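Local coordinates for Stk_08120 (Sulfolobus tokodaii str. 7, PDB 2EJX), which probably carries fatty acids, as a member of a thermoacidophile-specific family of the Bet v 1-like clan, at residues Phe29-Pro32 against Gly37-Ser40; Pro32-Gly37 against Leu96-Glu101. All coordinates share one frame; numbering follows the deposited sequence.

Interaction 1. Residues Phe29-Pro32 against Gly37-Ser40; sequences FTIP and GIAS
Ile38, the first residue of strand 38-42, lies against Ile31 and Pro32 near the end of helix 27-34. The dense part of the contact is where Ile38 meets backbone. Its CB sits 3.8 Å from Pro32 CA, and its CG1 comes within 3.6 Å of Ile31 O. The shortest approaches of Ile38 are thus to backbone atoms of the last helical turn, and the contacts between side chains are longer. With chi1 at -64°, CG1 lies beside the backbone N of Ile38 and CG2 is anti to that N. The two branches part to different neighbours. CD1, at the end of the CG1 branch, meets the CG2 methyl of Ile31 at 4.0 Å. CG2 of Ile38 touches the pyrrolidine ring, with Pro32 CG 4.2 Å away. Both pairs of side chains meet at a slant.

The other part is looser and polar. Pro32 is partly exposed, and no direct hydrogen bond joins the two segments. One water spans them instead. It donates to Pro32 O at 2.6 Å and accepts from Ile38 N at 3.0 Å, so it satisfies two backbone groups that do not meet directly.

Around the contact, Ile31 and Ile38 both touch Ala51 of strand 48-55, Ile31 also packs on Phe49, and Ile41 of strand 38-42 adds to the apolar patch beside Ile31 and Pro32. Ala39 and Ser40 both pair with Glu52, forming a classic beta bulge. The end of helix 27-34 is thereby packed against the edge strand of the antiparallel sheet and the strand next to it.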
loop_
_atom_site.group_PDB
_atom_site.type_symbol
_atom_site.label_atom_id
_atom_site.label_comp_id
_atom_site.label_asym_id
_atom_site.label_seq_id
_atom_site.Cartn_x
_atom_site.Cartn_y
_atom_site.Cartn_z
ATOM N N PHE A 29 5.736 -5.015 0.807
ATOM C CA PHE A 29 6.016 -3.660 1.290
ATOM C C PHE A 29 4.728 -2.915 1.572
ATOM O O PHE A 29 4.415 -2.539 2.741
ATOM C CB PHE A 29 6.878 -2.866 0.273
ATOM C CG PHE A 29 7.088 -1.416 0.660
ATOM C CD1 PHE A 29 8.020 -1.074 1.682
ATOM C CD2 PHE A 29 6.373 -0.399 0.052
ATOM C CE1 PHE A 29 8.206 0.267 2.085
ATOM C CE2 PHE A 29 6.546 0.974 0.440
ATOM C CZ PHE A 29 7.485 1.317 1.449
ATOM N N THR A 30 3.937 -2.794 0.503
ATOM C CA THR A 30 2.827 -1.842 0.416
ATOM C C THR A 30 1.681 -2.178 1.375
ATOM O O THR A 30 1.132 -1.276 2.006
ATOM C CB THR A 30 2.345 -1.749 -1.029
ATOM O OG1 THR A 30 3.427 -1.274 -1.850
ATOM C CG2 THR A 30 1.144 -0.804 -1.171
ATOM N N ILE A 31 1.316 -3.456 1.486
ATOM C CA ILE A 31 0.151 -3.836 2.290
ATOM C C ILE A 31 0.374 -3.612 3.797
ATOM O O ILE A 31 -0.456 -2.980 4.432
ATOM C CB ILE A 31 -0.377 -5.298 1.933
ATOM C CG1 ILE A 31 -0.707 -5.402 0.441
ATOM C CG2 ILE A 31 -1.563 -5.689 2.753
ATOM C CD1 ILE A 31 -1.779 -4.499 -0.031
ATOM N N PRO A 32 1.493 -4.119 4.387
ATOM C CA PRO A 32 1.731 -3.818 5.799
ATOM C C PRO A 32 1.905 -2.318 6.083
ATOM O O PRO A 32 1.519 -1.838 7.154
ATOM C CB PRO A 32 3.025 -4.585 6.101
ATOM C CG PRO A 32 3.030 -5.686 5.029
ATOM C CD PRO A 32 2.541 -5.003 3.847
ATOM N N GLY A 37 -3.281 -2.366 10.683
ATOM C CA GLY A 37 -2.908 -3.386 11.683
ATOM C C GLY A 37 -2.600 -4.759 11.097
ATOM O O GLY A 37 -2.995 -5.775 11.665
ATOM N N ILE A 38 -1.868 -4.779 9.980
ATOM C CA ILE A 38 -1.432 -6.040 9.346
ATOM C C ILE A 38 -0.493 -6.836 10.264
ATOM O O ILE A 38 0.518 -6.309 10.730
ATOM C CB ILE A 38 -0.776 -5.786 7.947
ATOM C CG1 ILE A 38 -1.790 -5.197 6.964
ATOM C CG2 ILE A 38 -0.107 -7.067 7.371
ATOM C CD1 ILE A 38 -2.813 -6.241 6.462
ATOM N N ALA A 39 -0.843 -8.088 10.544
ATOM C CA ALA A 39 -0.031 -8.928 11.439
ATOM C C ALA A 39 0.538 -10.200 10.762
ATOM O O ALA A 39 1.397 -10.891 11.344
ATOM C CB ALA A 39 -0.820 -9.313 12.708
ATOM N N SER A 40 0.038 -10.496 9.570
ATOM C CA SER A 40 0.508 -11.600 8.730
ATOM C C SER A 40 0.520 -11.187 7.261
ATOM O O SER A 40 -0.338 -10.438 6.821
ATOM C CB SER A 40 -0.372 -12.824 8.946
ATOM O OG SER A 40 -0.243 -13.211 10.307
HETATM O O HOH W 1 -0.347 -2.414 8.853
#

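Interaction 2. Residues Pro32-Gly37 against Leu96-Glu101; sequences PQIFPG and LQIILE
Ile34 and Phe35 face Ile98 and Leu100 across a wide backbone gap, the nearest CA atoms, those of Ile34 and Leu100, being 9.3 Å apart. The end of helix 27-34 and strand 95-102 therefore meet through side chains alone. No hydrogen bond crosses between them. Two apolar pairs make the contact, and all four residues are buried.

In the first pair, Ile34 and Ile98 reach toward each other tip to tip. The delta methyl of Ile34, CD1, meets the branch methyl CG2 of Ile98 at 4.2 Å. The Ile34 chain is close to extended about chi2 (159°), which carries CD1 out from the helix toward the strand.

The second pair is Phe35 and Leu100. Phe35 is the first residue past the helix to leave helical backbone angles. Its CA-CB bond does not aim at the strand, but the far part of the ring does come close. Phe35 CE1 lies 4.2 Å from Leu100 CD1. The two side chains run at about a right angle, and the methyl approaches the ring obliquely. With CG anti to its backbone N (chi1 -176°), Leu100 carries CD1 out from the strand to the ring. Ile98 and Leu100 are two residues apart, so both project from the same side of the strand.

Leu86 of strand 82-92 touches both Ile98 and Leu100, and Tyr77 of strand 72-79 packs edge-to-face with Phe35. Leu119 of the long helix 105-137 touches both Ile34 and Ile98, while Asn118 donates through ND2 to Ile34 O. The contact thus lies between the antiparallel sheet and the long helix, consistent with the helix-grip fold of Bet v 1 relatives.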
loop_
_atom_site.group_PDB
_atom_site.type_symbol
_atom_site.label_atom_id
_atom_site.label_comp_id
_atom_site.label_asym_id
_atom_site.label_seq_id
_atom_site.Cartn_x
_atom_site.Cartn_y
_atom_site.Cartn_z
ATOM N N PRO A 32 1.493 -4.119 4.387
ATOM C CA PRO A 32 1.731 -3.818 5.799
ATOM C C PRO A 32 1.905 -2.318 6.083
ATOM O O PRO A 32 1.519 -1.838 7.154
ATOM C CB PRO A 32 3.025 -4.585 6.101
ATOM C CG PRO A 32 3.030 -5.686 5.029
ATOM C CD PRO A 32 2.541 -5.003 3.847
ATOM N N GLN A 33 2.422 -1.583 5.116
ATOM C CA GLN A 33 2.619 -0.120 5.290
ATOM C C GLN A 33 1.329 0.677 5.340
ATOM O O GLN A 33 1.293 1.716 6.018
ATOM C CB GLN A 33 3.522 0.478 4.211
ATOM C CG GLN A 33 5.003 0.123 4.308
ATOM C CD GLN A 33 5.750 0.827 5.440
ATOM O OE1 GLN A 33 6.933 0.520 5.728
ATOM N NE2 GLN A 33 5.091 1.754 6.079
ATOM N N ILE A 34 0.305 0.205 4.602
ATOM C CA ILE A 34 -0.926 1.001 4.376
ATOM C C ILE A 34 -2.172 0.456 5.056
ATOM O O ILE A 34 -2.942 1.207 5.668
ATOM C CB ILE A 34 -1.165 1.242 2.844
ATOM C CG1 ILE A 34 -0.060 2.159 2.266
ATOM C CG2 ILE A 34 -2.534 1.937 2.582
ATOM C CD1 ILE A 34 0.077 2.041 0.788
ATOM N N PHE A 35 -2.363 -0.867 4.997
ATOM C CA PHE A 35 -3.578 -1.460 5.531
ATOM C C PHE A 35 -3.590 -1.389 7.064
ATOM O O PHE A 35 -2.517 -1.341 7.665
ATOM C CB PHE A 35 -3.767 -2.888 5.006
ATOM C CG PHE A 35 -4.486 -2.941 3.684
ATOM C CD1 PHE A 35 -4.034 -2.190 2.600
ATOM C CD2 PHE A 35 -5.648 -3.687 3.541
ATOM C CE1 PHE A 35 -4.700 -2.208 1.372
ATOM C CE2 PHE A 35 -6.342 -3.701 2.309
ATOM C CZ PHE A 35 -5.853 -2.979 1.228
ATOM N N PRO A 36 -4.793 -1.326 7.697
ATOM C CA PRO A 36 -4.819 -1.246 9.169
ATOM C C PRO A 36 -4.335 -2.503 9.885
ATOM O O PRO A 36 -4.931 -3.568 9.719
ATOM C CB PRO A 36 -6.300 -1.003 9.518
ATOM C CG PRO A 36 -7.015 -0.800 8.233
ATOM C CD PRO A 36 -6.156 -1.288 7.101
ATOM N N GLY A 37 -3.281 -2.366 10.683
ATOM C CA GLY A 37 -2.908 -3.386 11.683
ATOM C C GLY A 37 -2.600 -4.759 11.097
ATOM O O GLY A 37 -2.995 -5.775 11.665
ATOM N N LEU A 96 4.400 11.083 -6.173
ATOM C CA LEU A 96 3.449 10.070 -6.495
ATOM C C LEU A 96 2.143 10.293 -5.750
ATOM O O LEU A 96 2.058 11.132 -4.837
ATOM C CB LEU A 96 4.019 8.662 -6.260
ATOM C CG LEU A 96 4.502 8.200 -4.890
ATOM C CD1 LEU A 96 3.385 7.691 -3.954
ATOM C CD2 LEU A 96 5.539 7.110 -5.070
ATOM N N GLN A 97 1.120 9.550 -6.169
ATOM C CA GLN A 97 -0.177 9.570 -5.487
ATOM C C GLN A 97 -0.569 8.162 -5.124
ATOM O O GLN A 97 -0.432 7.260 -5.948
ATOM C CB GLN A 97 -1.255 10.200 -6.430
ATOM C CG GLN A 97 -2.576 10.639 -5.730
ATOM C CD GLN A 97 -2.502 11.888 -4.833
ATOM O OE1 GLN A 97 -3.376 12.111 -3.985
ATOM N NE2 GLN A 97 -1.494 12.697 -5.023
ATOM N N ILE A 98 -1.113 7.995 -3.921
ATOM C CA ILE A 98 -1.684 6.725 -3.455
ATOM C C ILE A 98 -3.172 6.964 -3.260
ATOM O O ILE A 98 -3.559 7.951 -2.605
ATOM C CB ILE A 98 -1.049 6.268 -2.115
ATOM C CG1 ILE A 98 0.487 6.180 -2.287
ATOM C CG2 ILE A 98 -1.696 4.968 -1.612
ATOM C CD1 ILE A 98 1.236 5.659 -1.046
ATOM N N ILE A 99 -3.977 6.099 -3.879
ATOM C CA ILE A 99 -5.422 6.204 -3.766
ATOM C C ILE A 99 -5.931 4.815 -3.385
ATOM O O ILE A 99 -5.704 3.863 -4.123
ATOM C CB ILE A 99 -6.102 6.575 -5.118
ATOM C CG1 ILE A 99 -5.500 7.852 -5.711
ATOM C CG2 ILE A 99 -7.602 6.748 -4.931
ATOM C CD1 ILE A 99 -4.522 7.560 -6.873
ATOM N N LEU A 100 -6.641 4.718 -2.265
ATOM C CA LEU A 100 -7.315 3.492 -1.857
ATOM C C LEU A 100 -8.831 3.622 -2.023
ATOM O O LEU A 100 -9.460 4.506 -1.396
ATOM C CB LEU A 100 -7.019 3.156 -0.394
ATOM C CG LEU A 100 -7.609 1.825 0.111
ATOM C CD1 LEU A 100 -7.087 0.592 -0.646
ATOM C CD2 LEU A 100 -7.361 1.669 1.641
ATOM N N GLU A 101 -9.410 2.756 -2.852
ATOM C CA GLU A 101 -10.859 2.773 -3.058
ATOM C C GLU A 101 -11.452 1.435 -2.604
ATOM O O GLU A 101 -11.157 0.391 -3.178
ATOM C CB GLU A 101 -11.199 3.068 -4.521
ATOM C CG GLU A 101 -10.753 4.423 -5.036
ATOM C CD GLU A 101 -11.028 4.631 -6.528
ATOM O OE1 GLU A 101 -11.558 3.696 -7.171
ATOM O OE2 GLU A 101 -10.650 5.718 -7.066
#

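From the N terminus the chain passes strand 7-12 and helix 17-24 before helix 27-34, where both interactions start. Interaction 1 closes a short loop: only four residues separate its segments before strand 38-42 begins. Interaction 2 starts at the end of the same helix and closes a far longer loop, spanning mostly strands of the sheet before it reaches strand 95-102. The touching pairs cross rather than nest, because Ile38 comes after Ile34 and Phe35 but well before Ile98. The centres of interactions 1 and 2 are about 10 Å apart. Together they tie the end of helix 27-34 and the residue after it to both an edge strand, 38-42, and strand 95-102 near the other edge of the same antiparallel sheet.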